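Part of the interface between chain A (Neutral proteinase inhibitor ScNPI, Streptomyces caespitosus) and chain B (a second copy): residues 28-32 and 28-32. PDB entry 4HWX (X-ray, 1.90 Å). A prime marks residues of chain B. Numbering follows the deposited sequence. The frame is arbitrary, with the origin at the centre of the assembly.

Chain A 28-32: TTLSC
Chain B, residues 28-32: TTLSC

Residues 28-32 of both chains lie in extended β-strands that begin earlier in the sequence and are related by an exact two-fold axis. Their axes approach to 6.9 Å and run roughly antiparallel, at 152°, with the register centred on Thr29 and Thr29′, whose CA atoms lie 6.2 Å apart. No hydrogen bond links the stretches; packing alone buries 192 Å² between them.

Along chain B, Thr28′ (phi/psi -137/155, chi1 p) directs its CA-to-CB bond away and makes no contact. The CA-to-CB bond of Thr29′ (-104/156) points toward the chain A stretch, and the residue contributes about two-thirds of the area chain B buries here (65 Å²). Its CB lies 3.9 Å from CB of Thr29, so the β-branched side chains meet close to the symmetry axis. With chi1 at 62° (p), Thr29′ CG2 comes 3.4 Å from Leu30 O and 4.3 Å from Ser31 CB. The threonine thus offers a methyl group to the partner, while its OG1 is hydrogen-bonded elsewhere in the structure.

The CA-to-CB bond of Leu30′ (-154/131; chi1 t, chi2 p) points away, and its contact is made by the backbone, its O lying 3.4 Å from Thr29 CG2. That of Ser31′ (-127/134, chi1 t) again points toward the chain A stretch; its CB lies 4.3 Å from Thr29 CG2, and the short side chain adds little bulk beside that methyl. Cys32′ (-125/112, chi1 -47°, m) lies beyond reach and is covalently bonded elsewhere in the structure.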

# COMPACT_ATOMS: atom_id res chain seq x y z
N THR A 28 -1.77 8.82 -0.36
CA THR A 28 -0.36 9.12 -0.63
C THR A 28 0.50 7.86 -0.60
O THR A 28 0.16 6.88 0.08
CB THR A 28 0.25 10.14 0.35
OG1 THR A 28 0.10 9.66 1.68
CG2 THR A 28 -0.31 11.54 0.18
N THR A 29 1.63 7.90 -1.31
CA THR A 29 2.65 6.85 -1.28
C THR A 29 3.81 7.36 -0.42
O THR A 29 4.02 8.58 -0.32
CB THR A 29 3.16 6.46 -2.66
OG1 THR A 29 3.79 7.62 -3.24
CG2 THR A 29 2.07 5.85 -3.57
N LEU A 30 4.57 6.44 0.14
CA LEU A 30 5.74 6.77 0.95
C LEU A 30 6.76 5.64 0.93
O LEU A 30 6.42 4.46 1.11
CB LEU A 30 5.33 7.07 2.40
CG LEU A 30 6.48 7.53 3.32
CD1 LEU A 30 6.94 8.92 2.96
CD2 LEU A 30 6.06 7.50 4.78
N SER A 31 8.00 6.01 0.68
CA SER A 31 9.12 5.10 0.69
C SER A 31 10.15 5.68 1.62
O SER A 31 10.37 6.89 1.58
CB SER A 31 9.68 4.91 -0.72
OG SER A 31 10.86 4.14 -0.65
N CYS A 32 10.73 4.85 2.52
CA CYS A 32 11.73 5.30 3.50
C CYS A 32 12.99 4.47 3.37
O CYS A 32 12.98 3.28 3.68
CB CYS A 32 11.18 5.26 4.93
SG CYS A 32 9.53 6.00 5.11
N THR B 28 7.87 -1.87 -3.95
CA THR B 28 7.85 -0.59 -4.66
C THR B 28 6.56 0.19 -4.39
O THR B 28 5.52 -0.41 -4.09
CB THR B 28 8.01 -0.73 -6.18
OG1 THR B 28 7.00 -1.58 -6.69
CG2 THR B 28 9.40 -1.19 -6.60
N THR B 29 6.63 1.51 -4.52
CA THR B 29 5.47 2.40 -4.46
C THR B 29 5.13 2.81 -5.88
O THR B 29 6.01 2.84 -6.76
CB THR B 29 5.71 3.64 -3.60
OG1 THR B 29 6.77 4.40 -4.21
CG2 THR B 29 5.98 3.32 -2.11
N LEU B 30 3.88 3.18 -6.10
CA LEU B 30 3.40 3.64 -7.41
C LEU B 30 2.20 4.57 -7.25
O LEU B 30 1.25 4.28 -6.53
CB LEU B 30 3.02 2.45 -8.31
CG LEU B 30 2.61 2.82 -9.75
CD1 LEU B 30 3.80 3.31 -10.55
CD2 LEU B 30 1.97 1.65 -10.45
N SER B 31 2.28 5.69 -7.94
CA SER B 31 1.21 6.67 -7.99
C SER B 31 0.92 6.93 -9.44
O SER B 31 1.87 7.04 -10.22
CB SER B 31 1.61 7.94 -7.26
OG SER B 31 0.61 8.92 -7.45
N CYS B 32 -0.37 6.94 -9.83
CA CYS B 32 -0.79 7.16 -11.22
C CYS B 32 -1.76 8.32 -11.30
O CYS B 32 -2.88 8.22 -10.81
CB CYS B 32 -1.39 5.89 -11.84
SG CYS B 32 -0.41 4.39 -11.55